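Side-chain contacts in Sn-glycerol-3-phosphate ABC transporter substrate-binding protein UspB (Mycobacterium tuberculosis, PDB 4MFI), which binds glycerophosphocholine as the substrate-binding subunit of an ATP-binding cassette transporter, probably delivering it to the membrane-bound part for uptake: residues P95-L100 and L324-F329; T129-S134 and Y146-A151; N243-H246 and A252-N255; E400-G403 and D408-K411. All coordinates share one frame; numbering follows the deposited sequence. Where two conformers were deposited one is given.

Interaction 1: P95-L100 and L324-F329; sequences PDVVLL and LKFIAF
The F326 ring meets V97 obliquely, with CG2 of the valine 4.1 Å from ring atom CD2. Further round the same ring are two aromatic neighbours, F60 in an edge-to-face pair and F41 with its plane turned by about 60°, so F326 belongs to an aromatic cluster that V97 borders. Both methyls of V97 meet I327; CG2 serves F326 as well. V97 CG1 is 3.8 Å from I327 CG1, and I327 CD1 sits 4.0 Å from V97 CG1. The two side chains pass alongside each other in opposite senses. The isoleucine chain is extended (chi2 171°), which places its delta carbon against both valine methyls.

These three buried residues join helix 317-330 to strand 97-101 in the alpha/beta architecture expected of a periplasmic-binding-protein relative. The strand is flanked by 39-43, running parallel, and 307-310, running antiparallel; V97 pairs through its backbone with D40 and W42. From the opposite side of the strand V98 reaches V81 on helix 78-88, so helices cover both faces here. I327 also packs on L309 of the neighbouring strand. Just before the strand, D96 forms salt bridges with K33 and R319, and R319 belongs to the same helix as F326 and I327.

Interaction 2: T129-S134 and Y146-A151; sequences TDYVDS and YAVPYA
One side chain, Y131, makes every contact from its segment in this buried pairing, meeting V148 and P149 obliquely with the CD2-CE2 side of its ring, while its hydroxyl finds a partner elsewhere. The tightest approach is 3.5 Å, between Y131 CE2 and V148 CG1, and the same methyl is 3.8 Å from Y131 OH, so it follows the outer part of the ring toward the phenol oxygen. The valine and tyrosine side chains cross at about a right angle. Nearer the root of the ring, Y131 CD2 is 3.8 Å from P149 CG, and the proline approaches at a slant. With CG anti to the carbonyl carbon (chi1 -75°), the ring of Y131 projects from its loop across to the strand.

The loop residue precedes the N-cap V132 of helix 133-137, whose L135 and L136 also touch P149; L136 packs on Y131 as well. On the other side V148 and P149 belong to the long strand 144-160, where V148 pairs through its backbone with L309. A classic bulge follows, with Y150 and A151 both set opposite A307 of the adjacent strand. The contact thus fastens the entry to a short helix onto the main sheet.

Chemically, the ring carbons CD2 and CE2 meet aliphatic carbon, whereas the bond to T331 OG1 satisfies the buried hydroxyl and probably fixes where the far end of the ring lies.

Interaction 3: N243-H246 and A252-N255; sequences NSIH and AVAN
In I245, CG1 is anti to the carbonyl carbon (chi1 -64°) and the chain then runs on extended, so CD1 is carried forward to V253. The valine answers with CG2, likewise anti to its own carbonyl carbon, and the two methyls come to 4.0 Å, I245 CD1 to V253 CG2, with the side chains slanting across each other. A second approach involves main chain: I245 CG1 lies 4.3 Å from A252 N. Although the methyl of A252 points away, A252 is still partly covered by the isoleucine, which implies that its backbone does the touching. The CA atoms of I245 and A252 are 5.4 Å apart, close enough for I245 to lie almost directly against the strand.

Helix 232-245 ends here, and a short link leads into strand 251-254, which runs parallel to strand 198-201 in a two-stranded sheet of this alpha/beta protein. The helix is therefore the last element of the connection between two adjacent parallel strands. Bonds around the contact join the helix end to both strands: S244 pairs through its backbone with A251, and its OG bonds W200 NE1 and Y241 O. A252 in turn pairs with H198 and W200 on the partner strand. Next along the chain, the H246 ring has I245 CG2 3.6 Å above one face, displaced toward the rim, while H246 NE2 is hydrogen-bonded to the carbonyl oxygen of I402.

Interaction 4: E400-G403 and D408-K411; sequences ESIG and DVTK
I402 and D408 bring the two backbones to a CA-CA distance of 6.4 Å, where helix 391-405 gives way, after a short link, to helix 409-427. This is a helix-loop-helix junction, with D408 as N-cap of the second helix. The short link sets the last turns of the first helix beside the first turn of the second.

The side-chain part of the contact is aliphatic. I402 CG2 is 4.1 Å from V409 CG2, and I402 CD1, at the end of an extended chain (chi2 162°), lies 4.2 Å from V409 CA, so the isoleucine reaches both the valine methyl and its backbone. V409 turns CG2 rather than CG1 to the isoleucine, and the two side chains meet at a slant. D408 contributes mainly backbone, its carbonyl O being 4.5 Å from I402 CG1 while its CB points away from the first helix. I402 extends the buried patch further: it touches T412 and F413 on the second helix, and Y241 and R242 on helix 232-245. V409 meets N239 of that same helix, so the junction is packed against a third helix.

At the cap, the carboxylate of D408 engages the first turn. K411 N donates to D408 OD2 at 2.9 Å and 166°, a nearly straight bond received on the anti lone pair, the one directed away from OD1.

From the N terminus, the chain passes through 95-100, and the loop that interaction 1 finally closes at 324-329 spans more than two hundred residues. Within it lie interaction 2, a short closure from 129-134 to 146-151, and later interaction 3, a tighter one from 243-246 to 252-255. Interaction 4 follows in series after 324-329, and none of the four cross. Interactions 1 and 2 touch, I327 CG2 lying 3.6 Å from V148 CB, and share the main mixed sheet. Interactions 3 and 4 also touch, tying the C-terminal helices to helix 232-245 and strand 251-254. The two pairs lie on opposite sides of the chain's centre.

Interaction 1: P95-L100 and L324-F329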
loop_
_atom_site.group_PDB
_atom_site.type_symbol
_atom_site.label_atom_id
_atom_site.label_comp_id
_atom_site.label_asym_id
_atom_site.label_seq_id
_atom_site.Cartn_x
_atom_site.Cartn_y
_atom_site.Cartn_z
ATOM N N PRO A 95 -22.510 6.544 3.774
ATOM C CA PRO A 95 -22.025 7.127 2.520
ATOM C C PRO A 95 -22.490 6.296 1.331
ATOM O O PRO A 95 -22.843 5.124 1.500
ATOM C CB PRO A 95 -20.505 7.025 2.656
ATOM C CG PRO A 95 -20.282 5.888 3.624
ATOM C CD PRO A 95 -21.415 6.017 4.607
ATOM N N ASP A 96 -22.493 6.892 0.146
ATOM C CA ASP A 96 -22.674 6.125 -1.083
ATOM C C ASP A 96 -21.357 5.535 -1.558
ATOM O O ASP A 96 -21.322 4.445 -2.146
ATOM C CB ASP A 96 -23.258 7.011 -2.181
ATOM C CG ASP A 96 -24.659 7.459 -1.864
ATOM O OD1 ASP A 96 -25.611 6.721 -2.198
ATOM O OD2 ASP A 96 -24.806 8.541 -1.258
ATOM N N VAL A 97 -20.277 6.273 -1.303
ATOM C CA VAL A 97 -18.928 5.885 -1.712
ATOM C C VAL A 97 -18.023 6.156 -0.525
ATOM O O VAL A 97 -18.030 7.260 0.022
ATOM C CB VAL A 97 -18.451 6.703 -2.935
ATOM C CG1 VAL A 97 -17.005 6.360 -3.285
ATOM C CG2 VAL A 97 -19.366 6.457 -4.131
ATOM N N VAL A 98 -17.269 5.148 -0.101
ATOM C CA VAL A 98 -16.422 5.293 1.079
ATOM C C VAL A 98 -14.997 4.807 0.824
ATOM O O VAL A 98 -14.778 3.767 0.191
ATOM C CB VAL A 98 -17.043 4.600 2.333
ATOM C CG1 VAL A 98 -17.205 3.093 2.110
ATOM C CG2 VAL A 98 -16.221 4.887 3.579
ATOM N N LEU A 99 -14.028 5.580 1.306
ATOM C CA LEU A 99 -12.614 5.264 1.143
ATOM C C LEU A 99 -12.134 4.327 2.259
ATOM O O LEU A 99 -12.092 4.713 3.432
ATOM C CB LEU A 99 -11.805 6.559 1.158
ATOM C CG LEU A 99 -10.303 6.463 0.893
ATOM C CD1 LEU A 99 -10.058 5.924 -0.512
ATOM C CD2 LEU A 99 -9.644 7.822 1.056
ATOM N N LEU A 100 -11.779 3.097 1.894
ATOM C CA LEU A 100 -11.366 2.081 2.868
ATOM C C LEU A 100 -9.961 1.580 2.556
ATOM O O LEU A 100 -9.651 1.278 1.395
ATOM C CB LEU A 100 -12.351 0.910 2.860
ATOM C CG LEU A 100 -13.786 1.253 3.266
ATOM C CD1 LEU A 100 -14.690 0.033 3.134
ATOM C CD2 LEU A 100 -13.819 1.787 4.697
ATOM N N LEU A 324 -21.328 3.514 -8.366
ATOM C CA LEU A 324 -20.320 2.889 -9.217
ATOM C C LEU A 324 -19.966 3.757 -10.424
ATOM O O LEU A 324 -18.804 3.803 -10.833
ATOM C CB LEU A 324 -20.735 1.483 -9.668
ATOM C CG LEU A 324 -19.651 0.812 -10.524
ATOM C CD1 LEU A 324 -18.362 0.621 -9.716
ATOM C CD2 LEU A 324 -20.104 -0.497 -11.121
ATOM N N LYS A 325 -20.955 4.442 -10.995
ATOM C CA LYS A 325 -20.663 5.388 -12.074
ATOM C C LYS A 325 -19.629 6.412 -11.613
ATOM O O LYS A 325 -18.692 6.749 -12.352
ATOM C CB LYS A 325 -21.934 6.105 -12.530
ATOM C CG LYS A 325 -22.889 5.226 -13.313
ATOM C CD LYS A 325 -24.205 5.955 -13.572
ATOM C CE LYS A 325 -25.152 5.122 -14.414
ATOM N NZ LYS A 325 -26.483 5.777 -14.549
ATOM N N PHE A 326 -19.794 6.906 -10.389
ATOM C CA PHE A 326 -18.829 7.846 -9.832
ATOM C C PHE A 326 -17.453 7.213 -9.655
ATOM O O PHE A 326 -16.440 7.771 -10.094
ATOM C CB PHE A 326 -19.318 8.407 -8.494
ATOM C CG PHE A 326 -18.342 9.350 -7.851
ATOM C CD1 PHE A 326 -18.192 10.645 -8.333
ATOM C CD2 PHE A 326 -17.554 8.934 -6.785
ATOM C CE1 PHE A 326 -17.288 11.513 -7.753
ATOM C CE2 PHE A 326 -16.645 9.800 -6.197
ATOM C CZ PHE A 326 -16.514 11.093 -6.682
ATOM N N ILE A 327 -17.415 6.055 -9.002
ATOM C CA ILE A 327 -16.151 5.376 -8.738
ATOM C C ILE A 327 -15.420 5.051 -10.033
ATOM O O ILE A 327 -14.219 5.296 -10.140
ATOM C CB ILE A 327 -16.370 4.086 -7.925
ATOM C CG1 ILE A 327 -16.801 4.427 -6.498
ATOM C CG2 ILE A 327 -15.105 3.249 -7.887
ATOM C CD1 ILE A 327 -17.245 3.219 -5.713
ATOM N N ALA A 328 -16.144 4.515 -11.012
ATOM C CA ALA A 328 -15.532 4.153 -12.287
ATOM C C ALA A 328 -15.023 5.391 -13.022
ATOM O O ALA A 328 -13.977 5.354 -13.680
ATOM C CB ALA A 328 -16.521 3.381 -13.159
ATOM N N PHE A 329 -15.758 6.493 -12.916
ATOM C CA PHE A 329 -15.354 7.712 -13.604
ATOM C C PHE A 329 -14.084 8.317 -13.005
ATOM O O PHE A 329 -13.143 8.647 -13.730
ATOM C CB PHE A 329 -16.485 8.744 -13.612
ATOM C CG PHE A 329 -16.120 10.023 -14.300
ATOM C CD1 PHE A 329 -16.233 10.140 -15.677
ATOM C CD2 PHE A 329 -15.637 11.103 -13.573
ATOM C CE1 PHE A 329 -15.880 11.321 -16.318
ATOM C CE2 PHE A 329 -15.287 12.279 -14.201
ATOM C CZ PHE A 329 -15.406 12.392 -15.575
#

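Interaction 2: T129-S134 and Y146-A151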
loop_
_atom_site.group_PDB
_atom_site.type_symbol
_atom_site.label_atom_id
_atom_site.label_comp_id
_atom_site.label_asym_id
_atom_site.label_seq_id
_atom_site.Cartn_x
_atom_site.Cartn_y
_atom_site.Cartn_z
ATOM N N THR A 129 -10.325 -5.056 -16.996
ATOM C CA THR A 129 -9.018 -5.550 -17.429
ATOM C C THR A 129 -8.002 -4.424 -17.624
ATOM O O THR A 129 -6.804 -4.686 -17.726
ATOM C CB THR A 129 -9.093 -6.407 -18.707
ATOM O OG1 THR A 129 -9.503 -5.595 -19.810
ATOM C CG2 THR A 129 -10.078 -7.541 -18.527
ATOM N N ASP A 130 -8.471 -3.177 -17.664
ATOM C CA ASP A 130 -7.558 -2.034 -17.754
ATOM C C ASP A 130 -7.117 -1.498 -16.388
ATOM O O ASP A 130 -6.335 -0.553 -16.316
ATOM C CB ASP A 130 -8.158 -0.895 -18.590
ATOM C CG ASP A 130 -7.130 0.192 -18.926
ATOM O OD1 ASP A 130 -6.011 -0.142 -19.384
ATOM O OD2 ASP A 130 -7.435 1.386 -18.717
ATOM N N TYR A 131 -7.616 -2.076 -15.299
ATOM C CA TYR A 131 -7.041 -1.758 -13.993
ATOM C C TYR A 131 -5.773 -2.572 -13.809
ATOM O O TYR A 131 -5.724 -3.743 -14.202
ATOM C CB TYR A 131 -8.033 -2.028 -12.854
ATOM C CG TYR A 131 -9.119 -0.983 -12.772
ATOM C CD1 TYR A 131 -10.220 -1.029 -13.620
ATOM C CD2 TYR A 131 -9.019 0.077 -11.882
ATOM C CE1 TYR A 131 -11.199 -0.064 -13.564
ATOM C CE2 TYR A 131 -9.994 1.050 -11.817
ATOM C CZ TYR A 131 -11.084 0.972 -12.659
ATOM O OH TYR A 131 -12.062 1.934 -12.605
ATOM N N VAL A 132 -4.748 -1.944 -13.232
ATOM C CA VAL A 132 -3.509 -2.637 -12.876
ATOM C C VAL A 132 -3.897 -3.916 -12.137
ATOM O O VAL A 132 -4.714 -3.880 -11.215
ATOM C CB VAL A 132 -2.607 -1.739 -12.003
ATOM C CG1 VAL A 132 -1.408 -2.512 -11.463
ATOM C CG2 VAL A 132 -2.147 -0.513 -12.803
ATOM N N ASP A 133 -3.347 -5.048 -12.567
ATOM C CA ASP A 133 -3.841 -6.347 -12.116
ATOM C C ASP A 133 -3.849 -6.484 -10.603
ATOM O O ASP A 133 -4.879 -6.843 -10.013
ATOM C CB ASP A 133 -3.033 -7.500 -12.725
ATOM C CG ASP A 133 -3.311 -7.710 -14.202
ATOM O OD1 ASP A 133 -4.291 -7.137 -14.717
ATOM O OD2 ASP A 133 -2.555 -8.476 -14.846
ATOM N N SER A 134 -2.715 -6.188 -9.968
ATOM C CA SER A 134 -2.612 -6.371 -8.524
ATOM C C SER A 134 -3.528 -5.410 -7.785
ATOM O O SER A 134 -4.094 -5.767 -6.754
ATOM C CB SER A 134 -1.167 -6.209 -8.034
ATOM O OG SER A 134 -0.729 -4.874 -8.217
ATOM N N TYR A 146 -14.717 -6.092 -3.819
ATOM C CA TYR A 146 -15.448 -5.236 -2.888
ATOM C C TYR A 146 -15.033 -3.769 -2.894
ATOM O O TYR A 146 -15.601 -2.968 -2.164
ATOM C CB TYR A 146 -15.370 -5.808 -1.469
ATOM C CG TYR A 146 -16.119 -7.107 -1.343
ATOM C CD1 TYR A 146 -17.473 -7.122 -1.025
ATOM C CD2 TYR A 146 -15.488 -8.323 -1.599
ATOM C CE1 TYR A 146 -18.170 -8.315 -0.930
ATOM C CE2 TYR A 146 -16.179 -9.518 -1.509
ATOM C CZ TYR A 146 -17.518 -9.510 -1.169
ATOM O OH TYR A 146 -18.208 -10.702 -1.076
ATOM N N ALA A 147 -14.047 -3.418 -3.712
ATOM C CA ALA A 147 -13.656 -2.025 -3.877
ATOM C C ALA A 147 -12.896 -1.854 -5.180
ATOM O O ALA A 147 -12.575 -2.836 -5.850
ATOM C CB ALA A 147 -12.803 -1.550 -2.694
ATOM N N VAL A 148 -12.624 -0.600 -5.531
ATOM C CA VAL A 148 -11.856 -0.237 -6.719
ATOM C C VAL A 148 -10.656 0.591 -6.236
ATOM O O VAL A 148 -10.821 1.481 -5.406
ATOM C CB VAL A 148 -12.740 0.590 -7.689
ATOM C CG1 VAL A 148 -11.934 1.134 -8.867
ATOM C CG2 VAL A 148 -13.921 -0.239 -8.185
ATOM N N PRO A 149 -9.444 0.305 -6.743
ATOM C CA PRO A 149 -8.269 1.050 -6.268
ATOM C C PRO A 149 -8.367 2.544 -6.570
ATOM O O PRO A 149 -8.860 2.921 -7.637
ATOM C CB PRO A 149 -7.116 0.431 -7.065
ATOM C CG PRO A 149 -7.771 -0.118 -8.308
ATOM C CD PRO A 149 -9.097 -0.644 -7.816
ATOM N N TYR A 150 -7.898 3.378 -5.643
ATOM C CA TYR A 150 -8.064 4.827 -5.756
ATOM C C TYR A 150 -6.776 5.576 -5.409
ATOM O O TYR A 150 -6.216 6.281 -6.249
ATOM C CB TYR A 150 -9.201 5.266 -4.840
ATOM C CG TYR A 150 -9.481 6.753 -4.766
ATOM C CD1 TYR A 150 -10.061 7.434 -5.837
ATOM C CD2 TYR A 150 -9.223 7.467 -3.600
ATOM C CE1 TYR A 150 -10.352 8.789 -5.752
ATOM C CE2 TYR A 150 -9.511 8.823 -3.504
ATOM C CZ TYR A 150 -10.073 9.478 -4.581
ATOM O OH TYR A 150 -10.372 10.820 -4.482
ATOM N N ALA A 151 -6.306 5.419 -4.172
ATOM C CA ALA A 151 -5.093 6.093 -3.704
ATOM C C ALA A 151 -4.081 5.022 -3.320
ATOM O O ALA A 151 -4.040 4.576 -2.170
ATOM C CB ALA A 151 -5.408 6.985 -2.509
#

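Interaction 3: N243-H246 and A252-N255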
loop_
_atom_site.group_PDB
_atom_site.type_symbol
_atom_site.label_atom_id
_atom_site.label_comp_id
_atom_site.label_asym_id
_atom_site.label_seq_id
_atom_site.Cartn_x
_atom_site.Cartn_y
_atom_site.Cartn_z
ATOM N N ASN A 243 20.135 -9.787 11.304
ATOM C CA ASN A 243 21.574 -9.720 11.115
ATOM C C ASN A 243 22.003 -8.416 10.460
ATOM O O ASN A 243 23.089 -7.914 10.725
ATOM C CB ASN A 243 22.077 -10.910 10.300
ATOM C CG ASN A 243 21.991 -12.208 11.060
ATOM O OD1 ASN A 243 21.898 -12.220 12.291
ATOM N ND2 ASN A 243 22.043 -13.317 10.335
ATOM N N SER A 244 21.157 -7.858 9.601
ATOM C CA SER A 244 21.507 -6.584 8.977
ATOM C C SER A 244 21.704 -5.505 10.041
ATOM O O SER A 244 22.565 -4.630 9.900
ATOM C CB SER A 244 20.460 -6.157 7.935
ATOM O OG SER A 244 19.254 -5.714 8.538
ATOM N N ILE A 245 20.925 -5.590 11.115
ATOM C CA ILE A 245 20.934 -4.577 12.161
ATOM C C ILE A 245 21.951 -4.892 13.245
ATOM O O ILE A 245 22.614 -4.000 13.760
ATOM C CB ILE A 245 19.525 -4.443 12.791
ATOM C CG1 ILE A 245 18.523 -3.942 11.741
ATOM C CG2 ILE A 245 19.547 -3.522 13.998
ATOM C CD1 ILE A 245 17.050 -4.180 12.139
ATOM N N HIS A 246 22.084 -6.168 13.579
ATOM C CA HIS A 246 22.911 -6.555 14.705
ATOM C C HIS A 246 24.240 -7.148 14.256
ATOM O O HIS A 246 25.271 -6.481 14.359
ATOM C CB HIS A 246 22.107 -7.431 15.670
ATOM C CG HIS A 246 20.903 -6.725 16.215
ATOM N ND1 HIS A 246 20.994 -5.763 17.197
ATOM C CD2 HIS A 246 19.597 -6.787 15.869
ATOM C CE1 HIS A 246 19.790 -5.281 17.451
ATOM N NE2 HIS A 246 18.925 -5.883 16.654
ATOM N N ALA A 252 19.800 -0.016 10.493
ATOM C CA ALA A 252 19.212 0.487 11.725
ATOM C C ALA A 252 17.705 0.611 11.567
ATOM O O ALA A 252 17.200 0.732 10.454
ATOM C CB ALA A 252 19.804 1.845 12.055
ATOM N N VAL A 253 16.987 0.605 12.686
ATOM C CA VAL A 253 15.567 0.932 12.666
ATOM C C VAL A 253 15.439 2.448 12.700
ATOM O O VAL A 253 15.997 3.110 13.580
ATOM C CB VAL A 253 14.848 0.329 13.874
ATOM C CG1 VAL A 253 13.381 0.716 13.875
ATOM C CG2 VAL A 253 14.982 -1.184 13.854
ATOM N N ALA A 254 14.706 2.992 11.734
ATOM C CA ALA A 254 14.577 4.439 11.582
ATOM C C ALA A 254 13.212 4.876 12.067
ATOM O O ALA A 254 12.219 4.218 11.778
ATOM C CB ALA A 254 14.750 4.825 10.120
ATOM N N ASN A 255 13.143 5.989 12.786
ATOM C CA ASN A 255 11.842 6.499 13.199
ATOM C C ASN A 255 11.100 7.150 12.036
ATOM O O ASN A 255 10.055 6.659 11.604
ATOM C CB ASN A 255 11.971 7.477 14.365
ATOM C CG ASN A 255 10.639 8.099 14.756
ATOM O OD1 ASN A 255 9.573 7.528 14.511
ATOM N ND2 ASN A 255 10.695 9.281 15.362
#

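Interaction 4: E400-G403 and D408-K411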
loop_
_atom_site.group_PDB
_atom_site.type_symbol
_atom_site.label_atom_id
_atom_site.label_comp_id
_atom_site.label_asym_id
_atom_site.label_seq_id
_atom_site.Cartn_x
_atom_site.Cartn_y
_atom_site.Cartn_z
ATOM N N GLU A 400 9.841 -4.896 15.142
ATOM C CA GLU A 400 10.502 -3.791 15.821
ATOM C C GLU A 400 11.278 -4.280 17.049
ATOM O O GLU A 400 12.342 -3.753 17.355
ATOM C CB GLU A 400 9.515 -2.683 16.194
ATOM C CG GLU A 400 10.211 -1.374 16.550
ATOM C CD GLU A 400 9.248 -0.312 17.037
ATOM O OE1 GLU A 400 8.693 -0.473 18.146
ATOM O OE2 GLU A 400 9.045 0.692 16.316
ATOM N N SER A 401 10.744 -5.288 17.736
ATOM C CA SER A 401 11.429 -5.883 18.885
ATOM C C SER A 401 12.722 -6.582 18.459
ATOM O O SER A 401 13.754 -6.466 19.123
ATOM C CB SER A 401 10.503 -6.877 19.586
ATOM O OG SER A 401 11.129 -7.467 20.710
ATOM N N ILE A 402 12.660 -7.307 17.347
ATOM C CA ILE A 402 13.844 -7.931 16.766
ATOM C C ILE A 402 14.862 -6.850 16.397
ATOM O O ILE A 402 16.054 -6.965 16.708
ATOM C CB ILE A 402 13.472 -8.786 15.534
ATOM C CG1 ILE A 402 12.644 -10.001 15.969
ATOM C CG2 ILE A 402 14.709 -9.241 14.779
ATOM C CD1 ILE A 402 11.869 -10.650 14.819
ATOM N N GLY A 403 14.379 -5.774 15.777
ATOM C CA GLY A 403 15.244 -4.691 15.334
ATOM C C GLY A 403 15.855 -3.845 16.443
ATOM O O GLY A 403 17.066 -3.606 16.444
ATOM N N ASP A 408 15.121 -12.666 19.611
ATOM C CA ASP A 408 15.338 -13.853 18.801
ATOM C C ASP A 408 14.215 -14.004 17.780
ATOM O O ASP A 408 13.041 -13.879 18.126
ATOM C CB ASP A 408 15.386 -15.077 19.714
ATOM C CG ASP A 408 15.669 -16.359 18.962
ATOM O OD1 ASP A 408 16.857 -16.641 18.704
ATOM O OD2 ASP A 408 14.709 -17.096 18.647
ATOM N N VAL A 409 14.570 -14.275 16.525
ATOM C CA VAL A 409 13.564 -14.405 15.471
ATOM C C VAL A 409 12.608 -15.577 15.700
ATOM O O VAL A 409 11.396 -15.416 15.603
ATOM C CB VAL A 409 14.211 -14.516 14.073
ATOM C CG1 VAL A 409 13.157 -14.803 13.013
ATOM C CG2 VAL A 409 14.962 -13.234 13.742
ATOM N N THR A 410 13.139 -16.757 16.001
ATOM C CA THR A 410 12.278 -17.921 16.200
ATOM C C THR A 410 11.323 -17.725 17.376
ATOM O O THR A 410 10.128 -17.985 17.259
ATOM C CB THR A 410 13.103 -19.209 16.363
ATOM O OG1 THR A 410 13.814 -19.457 15.146
ATOM C CG2 THR A 410 12.204 -20.400 16.655
ATOM N N LYS A 411 11.839 -17.238 18.498
ATOM C CA LYS A 411 10.984 -17.002 19.656
ATOM C C LYS A 411 9.904 -15.963 19.339
ATOM O O LYS A 411 8.724 -16.149 19.660
ATOM C CB LYS A 411 11.825 -16.562 20.852
ATOM C CG LYS A 411 11.010 -16.218 22.080
ATOM C CD LYS A 411 11.881 -15.536 23.130
ATOM C CE LYS A 411 11.046 -14.968 24.263
ATOM N NZ LYS A 411 10.442 -16.045 25.090
#